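Local coordinates for homoserine kinase (Listeria monocytogenes, PDB 3HUL) that probably phosphorylates the side-chain hydroxyl of L-homoserine with ATP, giving O-phospho-L-homoserine on the pathway to threonine, as a member of the GHMP kinase family, at the interface of chains A and B. Residues are numbered along the deposited sequence; one frame, centred on the assembly and turned at random. Chains: chain A/B, Homoserine kinase.

The interface of chains A and B. Residues chain A 140-142, 144, 146; chain B 186, 189-190, 208-209, 212.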
ATOM      1  N   LYS A 140      11.381   6.502 -18.490  1.00 32.67           N
ATOM      2  CA  LYS A 140      11.730   7.646 -19.317  1.00 36.20           C
ATOM      3  C   LYS A 140      11.371   7.230 -20.725  1.00 37.73           C
ATOM      4  O   LYS A 140      11.940   6.274 -21.246  1.00 38.01           O
ATOM      5  CB  LYS A 140      13.221   7.981 -19.183  1.00 36.44           C
ATOM      6  CG  LYS A 140      13.594   9.288 -19.880  1.00 38.31           C
ATOM      7  CD  LYS A 140      14.904   9.839 -19.388  1.00 40.28           C
ATOM      8  CE  LYS A 140      15.220  11.118 -20.141  1.00 42.27           C
ATOM      9  NZ  LYS A 140      15.590  10.801 -21.539  1.00 42.62           N
ATOM     10  N   LEU A 141      10.378   7.910 -21.299  1.00 40.06           N
ATOM     11  CA  LEU A 141       9.720   7.477 -22.537  1.00 42.13           C
ATOM     12  C   LEU A 141       9.756   8.655 -23.465  1.00 44.02           C
ATOM     13  O   LEU A 141       8.997   9.636 -23.281  1.00 44.96           O
ATOM     14  CB  LEU A 141       8.254   7.111 -22.295  1.00 41.64           C
ATOM     15  CG  LEU A 141       7.925   6.185 -21.125  1.00 41.85           C
ATOM     16  CD1 LEU A 141       6.402   6.027 -20.983  1.00 42.49           C
ATOM     17  CD2 LEU A 141       8.607   4.844 -21.296  1.00 38.76           C
ATOM     18  N   ASP A 142      10.618   8.553 -24.469  1.00 45.69           N
ATOM     19  CA  ASP A 142      11.080   9.732 -25.169  1.00 47.27           C
ATOM     20  C   ASP A 142      10.036  10.836 -25.270  1.00 47.21           C
ATOM     21  O   ASP A 142       8.898  10.658 -25.753  1.00 47.54           O
ATOM     22  CB  ASP A 142      11.905   9.390 -26.422  1.00 48.14           C
ATOM     23  CG  ASP A 142      13.359   8.998 -26.056  1.00 49.97           C
ATOM     24  OD1 ASP A 142      13.666   8.903 -24.835  1.00 50.82           O
ATOM     25  OD2 ASP A 142      14.194   8.800 -26.972  1.00 52.20           O
ATOM     26  N   GLU A 144       8.844  12.218 -21.972  1.00 44.79           N
ATOM     27  CA  GLU A 144       8.533  12.531 -20.586  1.00 43.54           C
ATOM     28  C   GLU A 144       9.063  11.517 -19.594  1.00 41.95           C
ATOM     29  O   GLU A 144       9.664  10.513 -19.975  1.00 42.39           O
ATOM     30  CB  GLU A 144       7.023  12.609 -20.417  1.00 43.80           C
ATOM     31  CG  GLU A 144       6.289  13.247 -21.545  1.00 45.38           C
ATOM     32  CD  GLU A 144       5.140  12.393 -21.977  1.00 48.60           C
ATOM     33  OE1 GLU A 144       3.996  12.659 -21.521  1.00 49.04           O
ATOM     34  OE2 GLU A 144       5.399  11.431 -22.747  1.00 48.77           O
ATOM     35  N   PHE A 146       7.786   9.296 -16.068  1.00 32.67           N
ATOM     36  CA  PHE A 146       6.755   8.837 -15.159  1.00 30.34           C
ATOM     37  C   PHE A 146       7.467   8.098 -14.055  1.00 29.37           C
ATOM     38  O   PHE A 146       8.448   7.388 -14.298  1.00 28.74           O
ATOM     39  CB  PHE A 146       5.765   7.944 -15.895  1.00 30.15           C
ATOM     40  CG  PHE A 146       5.108   8.623 -17.047  1.00 30.24           C
ATOM     41  CD1 PHE A 146       3.980   9.401 -16.852  1.00 30.84           C
ATOM     42  CD2 PHE A 146       5.648   8.522 -18.327  1.00 31.74           C
ATOM     43  CE1 PHE A 146       3.370  10.050 -17.948  1.00 32.63           C
ATOM     44  CE2 PHE A 146       5.060   9.169 -19.409  1.00 31.32           C
ATOM     45  CZ  PHE A 146       3.922   9.939 -19.216  1.00 29.12           C
TER
ATOM     46  N   GLN B 186      12.027   0.063 -22.349  1.00 32.02           N
ATOM     47  CA  GLN B 186      10.999   1.052 -22.147  1.00 32.15           C
ATOM     48  C   GLN B 186       9.676   0.388 -21.844  1.00 31.49           C
ATOM     49  O   GLN B 186       8.902   0.906 -21.031  1.00 31.24           O
ATOM     50  CB  GLN B 186      10.864   1.968 -23.362  1.00 32.48           C
ATOM     51  CG  GLN B 186      11.658   3.254 -23.249  1.00 35.67           C
ATOM     52  CD  GLN B 186      11.419   4.211 -24.421  1.00 40.80           C
ATOM     53  OE1 GLN B 186      12.108   5.234 -24.547  1.00 44.05           O
ATOM     54  NE2 GLN B 186      10.442   3.894 -25.271  1.00 39.99           N
ATOM     55  N   SER B 189       9.727  -0.910 -18.261  1.00 26.21           N
ATOM     56  CA  SER B 189       9.615   0.156 -17.271  1.00 25.90           C
ATOM     57  C   SER B 189       8.228   0.792 -17.212  1.00 25.12           C
ATOM     58  O   SER B 189       7.829   1.288 -16.181  1.00 26.66           O
ATOM     59  CB  SER B 189      10.709   1.203 -17.446  1.00 25.00           C
ATOM     60  OG  SER B 189      10.483   1.923 -18.613  1.00 28.53           O
ATOM     61  N   ILE B 190       7.495   0.770 -18.306  1.00 24.35           N
ATOM     62  CA  ILE B 190       6.082   1.181 -18.314  1.00 23.84           C
ATOM     63  C   ILE B 190       5.218   0.229 -17.499  1.00 22.64           C
ATOM     64  O   ILE B 190       4.355   0.671 -16.743  1.00 23.40           O
ATOM     65  CB  ILE B 190       5.521   1.193 -19.786  1.00 24.14           C
ATOM     66  CG1 ILE B 190       6.147   2.343 -20.575  1.00 27.36           C
ATOM     67  CG2 ILE B 190       3.993   1.349 -19.806  1.00 22.44           C
ATOM     68  CD1 ILE B 190       5.898   2.265 -22.111  1.00 29.74           C
ATOM     69  N   GLU B 208      -2.922   5.575 -17.417  1.00 28.97           N
ATOM     70  CA  GLU B 208      -2.081   6.218 -18.419  1.00 31.04           C
ATOM     71  C   GLU B 208      -0.915   5.309 -18.855  1.00 31.14           C
ATOM     72  O   GLU B 208      -0.509   5.338 -20.020  1.00 31.49           O
ATOM     73  CB  GLU B 208      -1.596   7.569 -17.866  1.00 32.29           C
ATOM     74  CG  GLU B 208      -0.417   8.178 -18.592  1.00 38.07           C
ATOM     75  CD  GLU B 208      -0.269   9.683 -18.317  1.00 46.81           C
ATOM     76  OE1 GLU B 208      -0.437  10.113 -17.144  1.00 49.17           O
ATOM     77  OE2 GLU B 208       0.026  10.433 -19.289  1.00 50.66           O
ATOM     78  N   MET B 209      -0.390   4.485 -17.936  1.00 30.64           N
ATOM     79  CA  MET B 209       0.632   3.493 -18.309  1.00 30.54           C
ATOM     80  C   MET B 209       0.034   2.318 -19.060  1.00 31.51           C
ATOM     81  O   MET B 209       0.625   1.823 -20.012  1.00 30.77           O
ATOM     82  CB  MET B 209       1.447   3.006 -17.088  1.00 29.61           C
ATOM     83  CG  MET B 209       2.360   4.072 -16.445  1.00 28.44           C
ATOM     84  SD  MET B 209       3.654   4.803 -17.510  1.00 19.57           S
ATOM     85  CE  MET B 209       2.774   6.288 -17.977  1.00 28.34           C
ATOM     86  N   ARG B 212      -0.253   2.651 -22.768  1.00 45.49           N
ATOM     87  CA  ARG B 212       1.017   2.726 -23.496  1.00 47.48           C
ATOM     88  C   ARG B 212       1.657   1.349 -23.685  1.00 48.65           C
ATOM     89  O   ARG B 212       2.810   1.146 -23.292  1.00 49.03           O
ATOM     90  CB  ARG B 212       1.985   3.636 -22.756  1.00 47.27           C
ATOM     91  CG  ARG B 212       1.691   5.099 -22.874  1.00 49.00           C
ATOM     92  CD  ARG B 212       2.982   5.827 -23.131  1.00 51.78           C
ATOM     93  NE  ARG B 212       2.956   7.220 -22.687  1.00 54.28           N
ATOM     94  CZ  ARG B 212       3.890   8.119 -22.996  1.00 54.78           C
ATOM     95  NH1 ARG B 212       4.917   7.769 -23.768  1.00 55.71           N
ATOM     96  NH2 ARG B 212       3.792   9.368 -22.541  1.00 53.67           N
TER
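A:Leu141, B:Arg212 and B:Gln186 bury the most surface in this patch, where the end of a strand hairpin of chain A packs on helical segments of chain B. The A:Leu141 side chain, with CG anti to its carbonyl carbon (chi1 -48°), meets B:Arg212 tip to tip. Its methyl CD1 lies over one face of the guanidinium, towards the rim, 3.6 Å from NH1 of B:Arg212. The A:Leu141 side chain crosses B:Ile190 obliquely, its other methyl, CD2, coming within 3.6 Å of CG1 of B:Ile190.

B:Arg212 bends at chi2 (-136°), and its NH2 donates to the carboxylate oxygen OE2 of A:Glu144 over 2.6 Å. This hydrogen-bonded salt bridge is nearly straight, lies in the guanidinium plane and uses the syn lone pair of OE2. The chain of A:Glu144 is itself bent at chi2, and its carboxylate is turned 29° from the guanidinium. The same NH2 also sits 3.4 Å from CZ of A:Phe146, whose ring stands steeply to the guanidinium rather than stacking on it. Over the centre of one face of that ring rests the methyl CE of B:Met209, a CH-pi contact 3.4 Å from CG of A:Phe146; bends at chi2 and chi3 accompany this placement. At the ring's rim, the carboxylate oxygen OE2 of B:Glu208 approaches CE1 of A:Phe146 to 3.6 Å. The guanidinium may temper the repulsion between the carboxylates of A:Glu144 and B:Glu208, whose nearest oxygens, OE1 and OE2 respectively, are 5.1 Å apart.

B:Gln186, extended beyond CG, brings its amide tip to the strand end, OE1 lying 3.5 Å from the carbonyl O of A:Lys140, a proximity only; its side chain crosses A:Asp142 nearly perpendicularly.

Strands 135-141 and 144-150 of chain A form the hairpin; chain B contributes helices 181-199 and 203-210 and the loop residue B:Arg212. The patch recurs with chains exchanged in this two-fold interface, which may represent a biological dimer.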